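DUF1904 domain-containing protein (Vibrio cholerae O1 biovar eltor str. N16961, PDB 1U9D) is of unknown function but belongs to the DUF1904 family, whose membership of the MIF clan suggests a relationship to the tautomerase-like proteins. Local coordinates at residues S31-L36 and F51-I56; L37-S42 and T90-Q95. All coordinates share one frame; numbering follows the deposited sequence.

Interaction 1 of 2, residues S31-L36 and F51-I56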
# COMPACT_ATOMS: atom_id res chain seq x y z
N SER A 31 11.38 -3.17 -25.35
CA SER A 31 10.22 -2.30 -25.48
C SER A 31 9.28 -2.37 -24.29
O SER A 31 8.68 -1.37 -23.91
CB SER A 31 9.44 -2.67 -26.74
OG SER A 31 10.28 -2.66 -27.89
N LEU A 32 9.15 -3.57 -23.74
CA LEU A 32 8.23 -3.89 -22.66
C LEU A 32 8.62 -3.28 -21.32
O LEU A 32 7.77 -2.91 -20.51
CB LEU A 32 8.24 -5.39 -22.44
CG LEU A 32 6.93 -6.11 -22.45
CD1 LEU A 32 7.22 -7.56 -22.66
CD2 LEU A 32 6.25 -5.86 -21.13
N VAL A 33 9.91 -3.24 -21.06
CA VAL A 33 10.37 -3.01 -19.70
C VAL A 33 9.95 -1.63 -19.22
O VAL A 33 9.35 -1.53 -18.17
CB VAL A 33 11.87 -3.26 -19.53
CG1 VAL A 33 12.38 -2.58 -18.23
CG2 VAL A 33 12.15 -4.76 -19.47
N PRO A 34 10.17 -0.56 -19.99
CA PRO A 34 9.74 0.77 -19.52
C PRO A 34 8.25 0.90 -19.28
O PRO A 34 7.85 1.52 -18.31
CB PRO A 34 10.12 1.71 -20.67
CG PRO A 34 11.06 0.95 -21.56
CD PRO A 34 10.85 -0.51 -21.30
N THR A 35 7.43 0.31 -20.13
CA THR A 35 6.00 0.41 -19.93
C THR A 35 5.53 -0.45 -18.77
O THR A 35 4.63 -0.07 -18.02
CB THR A 35 5.23 0.08 -21.23
OG1 THR A 35 5.51 -1.26 -21.64
CG2 THR A 35 5.75 0.90 -22.37
N LEU A 36 6.15 -1.62 -18.59
CA LEU A 36 5.82 -2.47 -17.45
C LEU A 36 6.19 -1.83 -16.13
O LEU A 36 5.46 -1.91 -15.16
CB LEU A 36 6.51 -3.83 -17.53
CG LEU A 36 5.68 -5.04 -17.86
CD1 LEU A 36 6.52 -6.28 -17.54
CD2 LEU A 36 4.39 -5.04 -17.09
N PHE A 51 12.04 -2.82 -8.52
CA PHE A 51 11.85 -3.84 -9.54
C PHE A 51 13.16 -4.10 -10.27
O PHE A 51 13.95 -3.18 -10.50
CB PHE A 51 10.79 -3.42 -10.57
CG PHE A 51 9.44 -3.15 -9.98
CD1 PHE A 51 8.41 -4.07 -10.12
CD2 PHE A 51 9.17 -1.96 -9.34
CE1 PHE A 51 7.17 -3.84 -9.56
CE2 PHE A 51 7.91 -1.71 -8.80
CZ PHE A 51 6.92 -2.66 -8.91
N THR A 52 13.40 -5.35 -10.65
CA THR A 52 14.49 -5.66 -11.56
C THR A 52 13.91 -6.51 -12.70
O THR A 52 12.94 -7.25 -12.51
CB THR A 52 15.66 -6.36 -10.85
OG1 THR A 52 15.27 -7.67 -10.44
CG2 THR A 52 16.02 -5.65 -9.54
N PHE A 53 14.50 -6.36 -13.87
CA PHE A 53 14.05 -7.02 -15.08
C PHE A 53 15.24 -7.72 -15.70
O PHE A 53 16.30 -7.11 -15.86
CB PHE A 53 13.51 -5.98 -16.05
CG PHE A 53 12.40 -5.17 -15.50
CD1 PHE A 53 11.09 -5.54 -15.69
CD2 PHE A 53 12.66 -4.02 -14.78
CE1 PHE A 53 10.06 -4.78 -15.17
CE2 PHE A 53 11.65 -3.28 -14.26
CZ PHE A 53 10.34 -3.67 -14.44
N GLU A 54 15.09 -9.00 -16.04
CA GLU A 54 16.20 -9.78 -16.58
C GLU A 54 15.75 -10.48 -17.87
O GLU A 54 14.73 -11.10 -17.89
CB GLU A 54 16.63 -10.81 -15.53
CG GLU A 54 17.67 -11.81 -15.98
CD GLU A 54 18.24 -12.65 -14.83
OE1 GLU A 54 19.16 -13.45 -15.11
OE2 GLU A 54 17.78 -12.53 -13.66
N LEU A 55 16.53 -10.37 -18.94
CA LEU A 55 16.33 -11.18 -20.14
C LEU A 55 17.26 -12.38 -20.04
O LEU A 55 18.46 -12.21 -19.95
CB LEU A 55 16.69 -10.37 -21.38
CG LEU A 55 16.62 -11.07 -22.74
CD1 LEU A 55 15.26 -11.67 -22.96
CD2 LEU A 55 17.02 -10.07 -23.82
N ILE A 56 16.69 -13.59 -20.10
CA ILE A 56 17.43 -14.81 -19.84
C ILE A 56 17.87 -15.31 -21.21
O ILE A 56 17.05 -15.40 -22.10
CB ILE A 56 16.51 -15.83 -19.12
CG1 ILE A 56 16.08 -15.29 -17.76
CG2 ILE A 56 17.18 -17.19 -18.98
CD1 ILE A 56 17.20 -15.06 -16.82
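V33 of helix 26-44 lays its CG1 methyl over one face of the F53 ring in strand 52-55. The methyl stands 3.9 Å from the ring centroid and 18° off the ring normal, which makes this a CH-pi contact. It is offset toward the rim, on the side nearer the ring's root, and its closest ring atom is CD2, 3.7 Å from CG1. Both branches of the valine are used: CG2 rests alongside the stem of the phenylalanine, 3.9 Å from F53 CB. With CG1 anti to the backbone N (chi1 162°), that branch goes over the ring face and CG2 to the ring's stem. The two side chains lie alongside each other, pointing opposite ways. Three residues on from V33, L36 meets the ring more loosely and obliquely, with its CB 4.4 Å from F53 CE1. The rest of the L36 side chain is buried against L19 and F21 of strand 18-22 and against Q92 of helix 79-97, while F53 also touches F21. The contact is therefore wholly apolar, partly buried, and continuous with the interior between helix and sheet. P34 has no N-H to give to the preceding turn, so the helix kinks there, but the turn is resumed by L36 N, which bonds to L32 O at 2.8 Å. On the strand, T52 and E54 make backbone hydrogen bonds to strand 18-22. Helix 26-44 packing on strand 52-55, outermost in this chain's sheet, with strand 18-22 parallel beside it, is the arrangement of a beta-alpha-beta crossover, consistent with the beta-alpha-beta units of the MIF/tautomerase-like fold.

Interaction 2 of 2, residues L37-S42 and T90-Q95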
# COMPACT_ATOMS: atom_id res chain seq x y z
N LEU A 37 7.35 -1.21 -16.08
CA LEU A 37 7.78 -0.54 -14.85
C LEU A 37 6.78 0.56 -14.45
O LEU A 37 6.40 0.66 -13.29
CB LEU A 37 9.20 0.04 -15.01
CG LEU A 37 9.74 0.76 -13.79
CD1 LEU A 37 9.66 -0.12 -12.55
CD2 LEU A 37 11.17 1.20 -14.05
N ASN A 38 6.35 1.34 -15.42
CA ASN A 38 5.37 2.39 -15.19
C ASN A 38 4.08 1.81 -14.60
O ASN A 38 3.61 2.27 -13.55
CB ASN A 38 5.03 3.12 -16.48
CG ASN A 38 6.13 4.06 -16.94
OD1 ASN A 38 6.98 4.49 -16.17
ND2 ASN A 38 6.11 4.38 -18.23
N GLU A 39 3.54 0.79 -15.25
CA GLU A 39 2.27 0.20 -14.80
C GLU A 39 2.36 -0.55 -13.47
O GLU A 39 1.48 -0.38 -12.61
CB GLU A 39 1.63 -0.67 -15.90
CG GLU A 39 0.13 -0.80 -15.67
CD GLU A 39 -0.65 -1.45 -16.80
OE1 GLU A 39 -0.06 -1.86 -17.82
OE2 GLU A 39 -1.90 -1.56 -16.66
N LEU A 40 3.40 -1.36 -13.27
CA LEU A 40 3.54 -2.11 -12.02
C LEU A 40 3.85 -1.24 -10.81
O LEU A 40 3.33 -1.48 -9.72
CB LEU A 40 4.61 -3.20 -12.15
CG LEU A 40 4.27 -4.28 -13.17
CD1 LEU A 40 5.43 -5.27 -13.30
CD2 LEU A 40 3.00 -5.02 -12.79
N SER A 41 4.67 -0.21 -10.98
CA SER A 41 5.02 0.61 -9.83
C SER A 41 3.80 1.40 -9.35
O SER A 41 3.60 1.57 -8.15
CB SER A 41 6.23 1.50 -10.10
OG SER A 41 6.01 2.35 -11.19
N SER A 42 2.97 1.85 -10.30
CA SER A 42 1.69 2.50 -10.00
C SER A 42 0.72 1.54 -9.33
O SER A 42 0.13 1.84 -8.28
CB SER A 42 1.02 2.98 -11.28
OG SER A 42 1.78 3.99 -11.90
N THR A 90 0.45 -9.80 -18.79
CA THR A 90 -0.10 -10.50 -19.93
C THR A 90 -0.59 -9.55 -21.00
O THR A 90 -0.26 -9.71 -22.18
CB THR A 90 -1.21 -11.43 -19.45
OG1 THR A 90 -0.63 -12.40 -18.56
CG2 THR A 90 -1.76 -12.25 -20.59
N ASP A 91 -1.32 -8.54 -20.56
CA ASP A 91 -1.87 -7.51 -21.43
C ASP A 91 -0.80 -6.70 -22.16
O ASP A 91 -0.91 -6.48 -23.37
CB ASP A 91 -2.84 -6.62 -20.62
CG ASP A 91 -4.20 -7.30 -20.41
OD1 ASP A 91 -4.46 -8.33 -21.08
OD2 ASP A 91 -5.07 -6.89 -19.60
N GLN A 92 0.26 -6.30 -21.47
CA GLN A 92 1.36 -5.62 -22.15
C GLN A 92 2.08 -6.49 -23.18
O GLN A 92 2.34 -6.05 -24.30
CB GLN A 92 2.33 -5.07 -21.13
CG GLN A 92 1.66 -3.98 -20.30
CD GLN A 92 2.60 -2.88 -19.86
OE1 GLN A 92 2.20 -1.99 -19.11
NE2 GLN A 92 3.85 -2.95 -20.30
N ILE A 93 2.38 -7.74 -22.82
CA ILE A 93 2.99 -8.65 -23.77
C ILE A 93 2.08 -8.88 -24.99
O ILE A 93 2.57 -8.97 -26.11
CB ILE A 93 3.39 -10.00 -23.09
CG1 ILE A 93 4.82 -9.93 -22.55
CG2 ILE A 93 3.34 -11.15 -24.06
CD1 ILE A 93 4.92 -9.85 -21.07
N ARG A 94 0.78 -8.97 -24.78
CA ARG A 94 -0.16 -9.19 -25.90
C ARG A 94 -0.16 -8.05 -26.90
O ARG A 94 -0.33 -8.26 -28.11
CB ARG A 94 -1.56 -9.42 -25.37
CG ARG A 94 -1.66 -10.75 -24.69
CD ARG A 94 -3.00 -11.33 -24.58
NE ARG A 94 -2.94 -12.79 -24.70
CZ ARG A 94 -3.86 -13.61 -24.23
NH1 ARG A 94 -4.94 -13.14 -23.61
NH2 ARG A 94 -3.71 -14.92 -24.39
N GLN A 95 0.04 -6.85 -26.39
CA GLN A 95 0.20 -5.68 -27.23
C GLN A 95 1.34 -5.78 -28.22
O GLN A 95 1.24 -5.26 -29.31
CB GLN A 95 0.46 -4.47 -26.34
CG GLN A 95 0.26 -3.17 -27.04
CD GLN A 95 -0.68 -2.30 -26.27
OE1 GLN A 95 -0.28 -1.70 -25.27
NE2 GLN A 95 -1.95 -2.24 -26.69
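E39 and Q92 reach toward each other between helices 26-44 and 79-97, and their polar ends carry the contact. E39 OE1 lies 2.6 Å from the atom modelled as Q92 OE1; the amide is probably reversed in the model, and if so the pair may be a hydrogen bond. The carboxylate and amide planes are 30° apart, and the two side chains overlap alongside rather than meeting end-on. With CG anti to the backbone N (chi1 -157°) and the chain extended beyond it, E39 can span much of the gap between backbones whose nearest CA atoms, those of E39 and Q92, are 9.4 Å apart. This close polar pair lies at the surface between the two long helices of what is probably an alpha+beta, MIF-like fold, which lie side by side on the mixed sheet. Beneath it the packing turns apolar: L40 touches I85 and V88, and I93 touches L32. E39 also rests on V88. D91 is a further acidic neighbour, but its OD2 stays 6.9 Å from E39 OE2, not in contact. On either side of E39 in sequence, L37 O accepts both S41 N and S41 OG, the latter at 2.7 Å, from opposite faces of its carbonyl plane. S42 OG likewise turns back onto N38 O at 3.0 Å, while N38 OD1 bonds to R48.

How the interactions relate
Interactions 1 and 2 occupy successive stretches of helix 26-44, and their centres lie 10 Å apart. V33 and L36 face strand 52-55, whereas residues 37-42 send E39 across to helix 79-97, so a single helix meets both the outermost strand of this chain's sheet and the other long helix. The two sites also touch directly: L32 CD1 packs 3.4 Å from I93 CG1, and F51 CE1 lies 3.7 Å from L40 CB. Q92 takes part in both neighbourhoods, since it also contacts L32 and L36. With the function unknown, neither contact can be tied to an active site; both belong to the helix-sheet framework.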